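Local coordinates for protein caspase Nc subunit 1 (Drosophila melanogaster, PDB 2FP3) that acts as an initiator caspase, a cysteine endopeptidase in the activation cascade of the caspases that carry out apoptosis, at residues A[50-55]-A[303-309]; A[64-70]-A[100-106]; A[175-181]-A[231-237]. The protein carries 2 engineered substitutions. All coordinates share one frame; numbering follows the deposited sequence.

From the N terminus, the chain first passes through 50-55, whose partner, 303-309, comes only after strand 297-301; contact 1 therefore closes a loop of nearly the whole caspase domain, and both other contacts lie within it. Contact 2 follows at once, pairing strand 62-68 with strand 98-103 across a short loop that holds helix 82-95. It is complete before contact 3 begins, where strand 177-181 meets strand 233-237 beyond a mostly unmodelled connection. Contacts 2 and 3 belong to one sheet, their centres about 17 Å apart. Contact 1 touches contact 3 directly, through Tyr53 with Asp232 and Pro176 and through Phe303 with Leu234.

Contact 1 of 3, residues A[50-55]-A[303-309]; sequences LGTYKM and FNKKLYF
Gly51 and Tyr53 grip Lys306 from two sides of the intervening Thr52, the backbone N of Lys306 donating to Gly51 O (2.9 Å) and the N of Tyr53 to Lys306 O (3.0 Å). The two chains advance in the same direction, and Thr52 and Lys306 form a single backbone bridge. Water takes over on both sides of it: one molecule accepts from Gly51 N and donates to Asn304 O, another accepts from Tyr308 N and donates to Tyr53 O, so a water links the two backbones on each side of the bridge.

Aromatic contacts centre on Tyr53. With CG anti to the carbonyl carbon (chi1 -69°), the ring reaches across to 303-309, where Lys305 and Phe303 meet it differently. Lys305 CB lies over one face, 3.8 Å from the centroid of the Tyr53 ring, a CH-pi contact. The edge of Tyr53 points at the face of Phe303 in an edge-to-face pair, with ring centroids 5.0 Å apart and planes inclined at 54°; Tyr53 CE2 sits over the middle of the Phe303 ring. Beyond the ring, Tyr53 OH is hydrogen-bonded to Asp232.

Apolar packing completes the contact. The Met55 chain, kinked twice beyond CG, lays CG against Leu307 CD1 (3.8 Å) and carries its methyl CE to Phe309 CD1 (3.8 Å). Nearer the bridge, Thr52 CG2 approaches the rim of Tyr308, 4.1 Å from its CD1.

Thus the segment leading into strand 62-68 is laid along the tail that follows strand 297-301. Phe303, Leu307 and Phe309 pack on the start of helix 272-284, and Tyr53 rests on Pro176 just before strand 177-181.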
loop_
_atom_site.group_PDB
_atom_site.type_symbol
_atom_site.label_atom_id
_atom_site.label_comp_id
_atom_site.label_asym_id
_atom_site.label_seq_id
_atom_site.Cartn_x
_atom_site.Cartn_y
_atom_site.Cartn_z
ATOM N N LEU A 50 7.841 22.963 -1.707
ATOM C CA LEU A 50 7.636 21.734 -0.973
ATOM C C LEU A 50 8.873 20.880 -1.277
ATOM O O LEU A 50 9.432 20.961 -2.379
ATOM C CB LEU A 50 6.361 21.048 -1.478
ATOM C CG LEU A 50 5.095 21.041 -0.609
ATOM C CD1 LEU A 50 4.891 22.361 0.134
ATOM C CD2 LEU A 50 3.901 20.722 -1.514
ATOM N N GLY A 51 9.307 20.085 -0.303
ATOM C CA GLY A 51 10.464 19.229 -0.502
ATOM C C GLY A 51 10.136 17.905 -1.180
ATOM O O GLY A 51 8.986 17.659 -1.572
ATOM N N THR A 52 11.151 17.049 -1.303
ATOM C CA THR A 52 11.018 15.742 -1.944
ATOM C C THR A 52 11.682 14.636 -1.114
ATOM O O THR A 52 12.836 14.757 -0.737
ATOM C CB THR A 52 11.683 15.765 -3.333
ATOM O OG1 THR A 52 11.186 16.884 -4.083
ATOM C CG2 THR A 52 11.402 14.479 -4.091
ATOM N N TYR A 53 10.964 13.556 -0.823
ATOM C CA TYR A 53 11.573 12.482 -0.047
ATOM C C TYR A 53 12.691 11.887 -0.870
ATOM O O TYR A 53 12.537 11.666 -2.076
ATOM C CB TYR A 53 10.570 11.375 0.287
ATOM C CG TYR A 53 9.493 11.777 1.273
ATOM C CD1 TYR A 53 9.788 11.994 2.622
ATOM C CD2 TYR A 53 8.175 11.948 0.843
ATOM C CE1 TYR A 53 8.775 12.380 3.531
ATOM C CE2 TYR A 53 7.170 12.330 1.719
ATOM C CZ TYR A 53 7.461 12.547 3.058
ATOM O OH TYR A 53 6.432 12.933 3.887
ATOM N N LYS A 54 13.812 11.617 -0.212
ATOM C CA LYS A 54 14.962 11.039 -0.891
ATOM C C LYS A 54 14.626 9.646 -1.429
ATOM O O LYS A 54 14.178 8.777 -0.684
ATOM C CB LYS A 54 16.149 10.968 0.071
ATOM C CG LYS A 54 17.481 10.660 -0.605
ATOM C CD LYS A 54 18.653 10.639 0.396
ATOM C CE LYS A 54 18.687 9.347 1.219
ATOM N NZ LYS A 54 18.926 8.148 0.354
ATOM N N MET A 55 14.832 9.458 -2.727
ATOM C CA MET A 55 14.579 8.192 -3.408
ATOM C C MET A 55 15.644 8.001 -4.487
ATOM O O MET A 55 15.337 7.980 -5.682
ATOM C CB MET A 55 13.202 8.204 -4.069
ATOM C CG MET A 55 12.052 8.251 -3.094
ATOM S SD MET A 55 11.981 6.779 -2.082
ATOM C CE MET A 55 10.894 5.729 -3.047
ATOM N N PHE A 303 2.155 14.137 5.382
ATOM C CA PHE A 303 2.961 13.631 4.261
ATOM C C PHE A 303 3.173 14.906 3.431
ATOM O O PHE A 303 2.518 15.122 2.415
ATOM C CB PHE A 303 2.157 12.588 3.478
ATOM C CG PHE A 303 2.944 11.856 2.405
ATOM C CD1 PHE A 303 2.988 12.335 1.093
ATOM C CD2 PHE A 303 3.582 10.644 2.692
ATOM C CE1 PHE A 303 3.642 11.613 0.085
ATOM C CE2 PHE A 303 4.238 9.915 1.692
ATOM C CZ PHE A 303 4.268 10.398 0.390
ATOM N N ASN A 304 4.111 15.738 3.865
ATOM C CA ASN A 304 4.306 17.027 3.231
ATOM C C ASN A 304 5.329 17.246 2.123
ATOM O O ASN A 304 5.556 18.380 1.712
ATOM C CB ASN A 304 4.485 18.063 4.343
ATOM C CG ASN A 304 3.325 18.031 5.342
ATOM O OD1 ASN A 304 2.167 17.837 4.957
ATOM N ND2 ASN A 304 3.628 18.223 6.616
ATOM N N LYS A 305 5.915 16.173 1.611
ATOM C CA LYS A 305 6.880 16.287 0.526
ATOM C C LYS A 305 6.401 15.416 -0.631
ATOM O O LYS A 305 5.583 14.523 -0.436
ATOM C CB LYS A 305 8.265 15.802 0.972
ATOM C CG LYS A 305 8.913 16.622 2.076
ATOM C CD LYS A 305 10.223 15.978 2.490
ATOM C CE LYS A 305 10.920 16.743 3.593
ATOM N NZ LYS A 305 12.243 16.115 3.878
ATOM N N LYS A 306 6.910 15.670 -1.832
ATOM C CA LYS A 306 6.519 14.868 -2.979
ATOM C C LYS A 306 7.228 13.520 -2.907
ATOM O O LYS A 306 8.355 13.416 -2.395
ATOM C CB LYS A 306 6.904 15.566 -4.285
ATOM C CG LYS A 306 6.308 16.959 -4.479
ATOM C CD LYS A 306 4.827 16.938 -4.827
ATOM C CE LYS A 306 4.303 18.371 -4.929
ATOM N NZ LYS A 306 2.862 18.465 -5.285
ATOM N N LEU A 307 6.568 12.485 -3.412
ATOM C CA LEU A 307 7.166 11.167 -3.435
ATOM C C LEU A 307 7.293 10.659 -4.864
ATOM O O LEU A 307 6.308 10.206 -5.462
ATOM C CB LEU A 307 6.342 10.166 -2.615
ATOM C CG LEU A 307 6.892 8.736 -2.693
ATOM C CD1 LEU A 307 8.358 8.747 -2.309
ATOM C CD2 LEU A 307 6.133 7.806 -1.791
ATOM N N TYR A 308 8.497 10.765 -5.420
ATOM C CA TYR A 308 8.768 10.255 -6.761
ATOM C C TYR A 308 9.495 8.942 -6.521
ATOM O O TYR A 308 10.388 8.866 -5.681
ATOM C CB TYR A 308 9.666 11.203 -7.560
ATOM C CG TYR A 308 8.963 12.446 -8.042
ATOM C CD1 TYR A 308 9.031 13.633 -7.315
ATOM C CD2 TYR A 308 8.194 12.427 -9.220
ATOM C CE1 TYR A 308 8.352 14.780 -7.745
ATOM C CE2 TYR A 308 7.511 13.565 -9.656
ATOM C CZ TYR A 308 7.596 14.736 -8.917
ATOM O OH TYR A 308 6.943 15.877 -9.344
ATOM N N PHE A 309 9.100 7.901 -7.238
ATOM C CA PHE A 309 9.717 6.600 -7.065
ATOM C C PHE A 309 11.003 6.427 -7.886
ATOM O O PHE A 309 11.817 5.539 -7.595
ATOM C CB PHE A 309 8.697 5.503 -7.407
ATOM C CG PHE A 309 7.619 5.322 -6.361
ATOM C CD1 PHE A 309 7.889 4.661 -5.163
ATOM C CD2 PHE A 309 6.341 5.831 -6.562
ATOM C CE1 PHE A 309 6.902 4.515 -4.180
ATOM C CE2 PHE A 309 5.349 5.694 -5.589
ATOM C CZ PHE A 309 5.635 5.033 -4.392
HETATM O O HOH W 1 7.959 20.022 1.872
HETATM O O HOH W 2 11.191 11.133 -4.149
#

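Contact 2 of 3, residues A[64-70]-A[100-106]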
loop_
_atom_site.group_PDB
_atom_site.type_symbol
_atom_site.label_atom_id
_atom_site.label_comp_id
_atom_site.label_asym_id
_atom_site.label_seq_id
_atom_site.Cartn_x
_atom_site.Cartn_y
_atom_site.Cartn_z
ATOM N N LEU A 64 8.387 -3.296 0.747
ATOM C CA LEU A 64 6.957 -3.517 0.627
ATOM C C LEU A 64 6.538 -4.695 1.489
ATOM O O LEU A 64 7.093 -5.791 1.380
ATOM C CB LEU A 64 6.557 -3.822 -0.824
ATOM C CG LEU A 64 5.172 -4.482 -0.948
ATOM C CD1 LEU A 64 4.115 -3.498 -0.493
ATOM C CD2 LEU A 64 4.899 -4.924 -2.389
ATOM N N LEU A 65 5.569 -4.463 2.361
ATOM C CA LEU A 65 5.038 -5.535 3.192
ATOM C C LEU A 65 3.685 -5.812 2.561
ATOM O O LEU A 65 2.780 -4.978 2.642
ATOM C CB LEU A 65 4.843 -5.084 4.642
ATOM C CG LEU A 65 4.008 -6.072 5.475
ATOM C CD1 LEU A 65 4.726 -7.418 5.539
ATOM C CD2 LEU A 65 3.778 -5.520 6.874
ATOM N N MET A 66 3.552 -6.961 1.904
ATOM C CA MET A 66 2.293 -7.302 1.260
ATOM C C MET A 66 1.614 -8.463 1.960
ATOM O O MET A 66 2.168 -9.553 2.039
ATOM C CB MET A 66 2.514 -7.671 -0.199
ATOM C CG MET A 66 1.277 -7.459 -1.043
ATOM S SD MET A 66 1.068 -8.672 -2.334
ATOM C CE MET A 66 2.428 -8.300 -3.388
ATOM N N VAL A 67 0.413 -8.227 2.471
ATOM C CA VAL A 67 -0.336 -9.271 3.156
ATOM C C VAL A 67 -1.698 -9.466 2.475
ATOM O O VAL A 67 -2.587 -8.625 2.586
ATOM C CB VAL A 67 -0.532 -8.907 4.638
ATOM C CG1 VAL A 67 -1.445 -9.917 5.311
ATOM C CG2 VAL A 67 0.820 -8.847 5.336
ATOM N N ASN A 68 -1.842 -10.573 1.755
ATOM C CA ASN A 68 -3.078 -10.881 1.044
ATOM C C ASN A 68 -3.800 -12.056 1.719
ATOM O O ASN A 68 -3.462 -13.218 1.484
ATOM C CB ASN A 68 -2.760 -11.240 -0.413
ATOM C CG ASN A 68 -3.941 -11.025 -1.346
ATOM O OD1 ASN A 68 -5.073 -10.830 -0.903
ATOM N ND2 ASN A 68 -3.679 -11.068 -2.649
ATOM N N ILE A 69 -4.779 -11.745 2.564
ATOM C CA ILE A 69 -5.557 -12.766 3.271
ATOM C C ILE A 69 -6.718 -13.195 2.374
ATOM O O ILE A 69 -7.510 -12.358 1.938
ATOM C CB ILE A 69 -6.133 -12.203 4.588
ATOM C CG1 ILE A 69 -5.002 -11.638 5.449
ATOM C CG2 ILE A 69 -6.888 -13.286 5.339
ATOM C CD1 ILE A 69 -5.474 -11.004 6.736
ATOM N N MET A 70 -6.838 -14.488 2.099
ATOM C CA MET A 70 -7.913 -14.927 1.223
ATOM C C MET A 70 -8.719 -16.131 1.681
ATOM O O MET A 70 -9.497 -16.683 0.910
ATOM C CB MET A 70 -7.359 -15.175 -0.177
ATOM C CG MET A 70 -6.151 -16.082 -0.211
ATOM S SD MET A 70 -5.411 -16.076 -1.845
ATOM C CE MET A 70 -6.550 -17.156 -2.721
ATOM N N ILE A 100 10.762 -6.979 -1.175
ATOM C CA ILE A 100 9.397 -7.413 -0.894
ATOM C C ILE A 100 9.185 -8.567 0.090
ATOM O O ILE A 100 9.808 -9.620 -0.026
ATOM C CB ILE A 100 8.716 -7.791 -2.219
ATOM C CG1 ILE A 100 8.971 -6.686 -3.248
ATOM C CG2 ILE A 100 7.215 -8.014 -1.998
ATOM C CD1 ILE A 100 8.503 -7.021 -4.647
ATOM N N PHE A 101 8.283 -8.366 1.045
ATOM C CA PHE A 101 7.950 -9.395 2.034
ATOM C C PHE A 101 6.456 -9.701 1.881
ATOM O O PHE A 101 5.599 -9.031 2.466
ATOM C CB PHE A 101 8.261 -8.903 3.449
ATOM C CG PHE A 101 9.708 -8.570 3.665
ATOM C CD1 PHE A 101 10.135 -7.242 3.708
ATOM C CD2 PHE A 101 10.657 -9.587 3.802
ATOM C CE1 PHE A 101 11.481 -6.923 3.882
ATOM C CE2 PHE A 101 12.013 -9.283 3.976
ATOM C CZ PHE A 101 12.426 -7.940 4.017
ATOM N N PRO A 102 6.131 -10.723 1.073
ATOM C CA PRO A 102 4.751 -11.132 0.810
ATOM C C PRO A 102 4.255 -12.261 1.677
ATOM O O PRO A 102 4.985 -13.207 1.941
ATOM C CB PRO A 102 4.810 -11.537 -0.651
ATOM C CG PRO A 102 6.114 -12.301 -0.685
ATOM C CD PRO A 102 7.061 -11.458 0.190
ATOM N N TYR A 103 3.003 -12.162 2.106
ATOM C CA TYR A 103 2.394 -13.199 2.924
ATOM C C TYR A 103 0.969 -13.508 2.478
ATOM O O TYR A 103 0.301 -12.677 1.842
ATOM C CB TYR A 103 2.384 -12.794 4.397
ATOM C CG TYR A 103 3.764 -12.575 4.980
ATOM C CD1 TYR A 103 4.470 -11.404 4.727
ATOM C CD2 TYR A 103 4.356 -13.538 5.794
ATOM C CE1 TYR A 103 5.730 -11.191 5.277
ATOM C CE2 TYR A 103 5.616 -13.336 6.348
ATOM C CZ TYR A 103 6.298 -12.157 6.088
ATOM O OH TYR A 103 7.535 -11.935 6.662
ATOM N N GLY A 104 0.523 -14.721 2.804
ATOM C CA GLY A 104 -0.827 -15.148 2.471
ATOM C C GLY A 104 -1.737 -15.019 3.686
ATOM O O GLY A 104 -1.853 -13.938 4.274
ATOM N N ASN A 105 -2.375 -16.116 4.078
ATOM C CA ASN A 105 -3.264 -16.083 5.229
ATOM C C ASN A 105 -2.516 -16.023 6.561
ATOM O O ASN A 105 -1.591 -16.795 6.809
ATOM C CB ASN A 105 -4.194 -17.299 5.223
ATOM C CG ASN A 105 -5.078 -17.348 3.993
ATOM O OD1 ASN A 105 -5.685 -16.346 3.612
ATOM N ND2 ASN A 105 -5.162 -18.518 3.368
ATOM N N VAL A 106 -2.912 -15.090 7.416
ATOM C CA VAL A 106 -2.296 -14.958 8.725
ATOM C C VAL A 106 -3.359 -14.497 9.704
ATOM O O VAL A 106 -4.345 -13.873 9.309
ATOM C CB VAL A 106 -1.115 -13.938 8.728
ATOM C CG1 VAL A 106 0.023 -14.458 7.878
ATOM C CG2 VAL A 106 -1.577 -12.591 8.220
#
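Tyr103 touches Leu65 and Met66 along one side of its ring. Its CB lies 4.0 Å from Met66 O, and with CG anti to the carbonyl carbon (chi1 -61°) the ring runs back along its own strand, toward Phe101. Met66 O lies at the ring edge, in plane, near CD1, while CE1 reaches Leu65 CD1 at 3.9 Å; the side chain also packs against Leu24 and Leu114.

The backbones carry a parallel ladder. Phe101 N donates to Leu64 O, Met66 N to Phe101 O, Tyr103 N to Met66 O (2.7 Å) and Asn68 N to Tyr103 O. Pro102 costs no rung, because the bonds use the residues on either side of it; its CA makes a C-H...O contact with Met66 O, which also accepts from Tyr103 N. Past the strand ends Asn105 prolongs the pairing with its side chain, OD1 accepting from Met70 N (2.7 Å), and Val106 CG2 meets Val67 CG1 at 4.0 Å.

Leu64 and Met66 face helix 82-95, whereas Leu65 and Tyr103 face helix 108-119. Asn68 turns its amide to Ser86, Ala82 and Arg79. This is a beta-alpha-beta crossover, strand 62-68, helix 82-95 and strand 98-103, in the helix-flanked sheet of the caspase fold; just past the C-terminal end of strand 62-68 the Ile69 side chain comes within about 7 Å of that of His137, the probable active-site histidine.

Contact 3 of 3, residues A[175-181]-A[231-237]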
loop_
_atom_site.group_PDB
_atom_site.type_symbol
_atom_site.label_atom_id
_atom_site.label_comp_id
_atom_site.label_asym_id
_atom_site.label_seq_id
_atom_site.Cartn_x
_atom_site.Cartn_y
_atom_site.Cartn_z
ATOM N N LYS A 175 10.508 9.284 7.132
ATOM C CA LYS A 175 10.582 8.508 5.901
ATOM C C LYS A 175 9.172 8.367 5.345
ATOM O O LYS A 175 8.198 8.332 6.086
ATOM C CB LYS A 175 11.160 7.111 6.156
ATOM C CG LYS A 175 12.656 7.069 6.376
ATOM C CD LYS A 175 13.137 5.628 6.491
ATOM C CE LYS A 175 14.609 5.542 6.860
ATOM N NZ LYS A 175 15.044 4.126 6.927
ATOM N N PRO A 176 9.049 8.281 4.026
ATOM C CA PRO A 176 7.735 8.138 3.385
ATOM C C PRO A 176 7.080 6.807 3.761
ATOM O O PRO A 176 7.667 5.744 3.537
ATOM C CB PRO A 176 8.057 8.178 1.892
ATOM C CG PRO A 176 9.459 8.731 1.806
ATOM C CD PRO A 176 10.144 8.283 3.045
ATOM N N LYS A 177 5.874 6.862 4.326
ATOM C CA LYS A 177 5.143 5.641 4.697
ATOM C C LYS A 177 3.776 5.596 3.999
ATOM O O LYS A 177 2.940 6.492 4.178
ATOM C CB LYS A 177 4.962 5.559 6.217
ATOM C CG LYS A 177 6.277 5.489 6.995
ATOM C CD LYS A 177 6.043 5.405 8.493
ATOM C CE LYS A 177 5.604 6.733 9.054
ATOM N NZ LYS A 177 6.709 7.713 8.932
ATOM N N VAL A 178 3.555 4.553 3.205
ATOM C CA VAL A 178 2.307 4.399 2.468
ATOM C C VAL A 178 1.596 3.148 2.946
ATOM O O VAL A 178 2.042 2.040 2.668
ATOM C CB VAL A 178 2.573 4.275 0.938
ATOM C CG1 VAL A 178 1.249 4.284 0.158
ATOM C CG2 VAL A 178 3.468 5.427 0.468
ATOM N N LEU A 179 0.497 3.333 3.673
ATOM C CA LEU A 179 -0.278 2.217 4.206
ATOM C C LEU A 179 -1.534 2.066 3.351
ATOM O O LEU A 179 -2.366 2.966 3.306
ATOM C CB LEU A 179 -0.645 2.496 5.664
ATOM C CG LEU A 179 0.506 2.967 6.567
ATOM C CD1 LEU A 179 -0.023 3.294 7.958
ATOM C CD2 LEU A 179 1.586 1.900 6.651
ATOM N N MET A 180 -1.666 0.929 2.673
ATOM C CA MET A 180 -2.803 0.700 1.782
ATOM C C MET A 180 -3.747 -0.428 2.175
ATOM O O MET A 180 -3.325 -1.570 2.355
ATOM C CB MET A 180 -2.306 0.428 0.361
ATOM C CG MET A 180 -1.456 1.530 -0.223
ATOM S SD MET A 180 -1.138 1.267 -1.981
ATOM C CE MET A 180 -2.635 1.972 -2.703
ATOM N N PHE A 181 -5.028 -0.091 2.287
ATOM C CA PHE A 181 -6.068 -1.055 2.632
ATOM C C PHE A 181 -7.135 -0.986 1.541
ATOM O O PHE A 181 -8.210 -0.437 1.747
ATOM C CB PHE A 181 -6.693 -0.699 3.973
ATOM C CG PHE A 181 -5.695 -0.428 5.046
ATOM C CD1 PHE A 181 -5.150 0.844 5.203
ATOM C CD2 PHE A 181 -5.298 -1.438 5.910
ATOM C CE1 PHE A 181 -4.226 1.110 6.207
ATOM C CE2 PHE A 181 -4.371 -1.181 6.916
ATOM C CZ PHE A 181 -3.838 0.096 7.064
ATOM N N ALA A 231 3.302 10.880 10.982
ATOM C CA ALA A 231 3.918 11.893 10.145
ATOM C C ALA A 231 4.383 11.188 8.901
ATOM O O ALA A 231 4.519 9.964 8.903
ATOM C CB ALA A 231 5.098 12.535 10.856
ATOM N N ASP A 232 4.597 11.954 7.835
ATOM C CA ASP A 232 5.071 11.392 6.580
ATOM C C ASP A 232 4.315 10.109 6.218
ATOM O O ASP A 232 4.909 9.120 5.769
ATOM C CB ASP A 232 6.558 11.108 6.720
ATOM C CG ASP A 232 7.332 12.332 7.160
ATOM O OD1 ASP A 232 7.566 13.224 6.322
ATOM O OD2 ASP A 232 7.692 12.412 8.349
ATOM N N THR A 233 3.002 10.125 6.394
ATOM C CA THR A 233 2.236 8.934 6.105
ATOM C C THR A 233 1.004 9.154 5.237
ATOM O O THR A 233 0.309 10.156 5.358
ATOM C CB THR A 233 1.786 8.257 7.418
ATOM O OG1 THR A 233 2.926 8.030 8.257
ATOM C CG2 THR A 233 1.097 6.934 7.132
ATOM N N LEU A 234 0.756 8.203 4.348
ATOM C CA LEU A 234 -0.424 8.230 3.501
ATOM C C LEU A 234 -1.204 6.953 3.802
ATOM O O LEU A 234 -0.615 5.864 3.900
ATOM C CB LEU A 234 -0.053 8.242 2.016
ATOM C CG LEU A 234 0.605 9.480 1.391
ATOM C CD1 LEU A 234 0.837 9.199 -0.093
ATOM C CD2 LEU A 234 -0.281 10.716 1.568
ATOM N N VAL A 235 -2.516 7.090 3.987
ATOM C CA VAL A 235 -3.372 5.938 4.227
ATOM C C VAL A 235 -4.333 5.919 3.056
ATOM O O VAL A 235 -5.148 6.826 2.888
ATOM C CB VAL A 235 -4.151 6.051 5.549
ATOM C CG1 VAL A 235 -5.061 4.834 5.720
ATOM C CG2 VAL A 235 -3.173 6.129 6.715
ATOM N N CYS A 236 -4.219 4.883 2.233
ATOM C CA CYS A 236 -5.037 4.758 1.034
ATOM C C CYS A 236 -6.145 3.730 1.181
ATOM O O CYS A 236 -5.942 2.657 1.754
ATOM C CB CYS A 236 -4.130 4.405 -0.142
ATOM S SG CYS A 236 -2.648 5.443 -0.175
ATOM N N TYR A 237 -7.315 4.072 0.657
ATOM C CA TYR A 237 -8.486 3.209 0.727
ATOM C C TYR A 237 -9.123 3.094 -0.651
ATOM O O TYR A 237 -8.846 3.894 -1.538
ATOM C CB TYR A 237 -9.546 3.811 1.647
ATOM C CG TYR A 237 -9.054 4.406 2.943
ATOM C CD1 TYR A 237 -8.753 3.593 4.029
ATOM C CD2 TYR A 237 -8.940 5.790 3.095
ATOM C CE1 TYR A 237 -8.355 4.136 5.246
ATOM C CE2 TYR A 237 -8.540 6.347 4.305
ATOM C CZ TYR A 237 -8.248 5.510 5.383
ATOM O OH TYR A 237 -7.859 6.031 6.600
HETATM O O HOH W 3 8.156 10.298 9.867
#
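Phe181 presents its ring edge to strand 233-237: Cys236 O lies near the ring plane beside CD1, and Val235 CG1 touches Phe181 CE1 at 3.8 Å. A second flat group, the carbonyl of Ala231, is approached from opposite faces, by Lys177 NZ at 3.1 Å from Ala231 O and by Thr233 OG1 at 2.6 Å from the same oxygen. Both donors stand well out of its plane. Folds at chi3 and chi4 (-74° and -66°) curl the lysine back to this oxygen. Its ammonium also donates to Leu172 O and, weakly, to a water that in turn donates to Asp232 OD2; this buried charge is thus held by several oxygens and probably eased by the nearby carboxylate.

Five backbone bonds tie the parallel strands: Lys177 N to Asp232 O, Leu234 N to Lys177 O, Leu179 N to Leu234 O, Cys236 N to Leu179 O, and Phe181 N to Cys236 O. On the Lys177 face, Leu179 CD1 rests on Thr233 CG2 (3.9 Å). On the other, Met180 CE meets Cys236 CB (3.8 Å) and Val178 CG1 lies 4.1 Å from Cys236 SG.

Asp232 and Thr233, both facing Leu301, form a G1 beta bulge. The Tyr237 side chain comes within about 4 Å of that of Ala184, an engineered residue at the position inferred to be in the active site. Strand 177-181 runs between strands 130-139 and 233-237, the latter pairing antiparallel with 297-301, while helix 272-284 packs on Val178, Leu234 and Cys236.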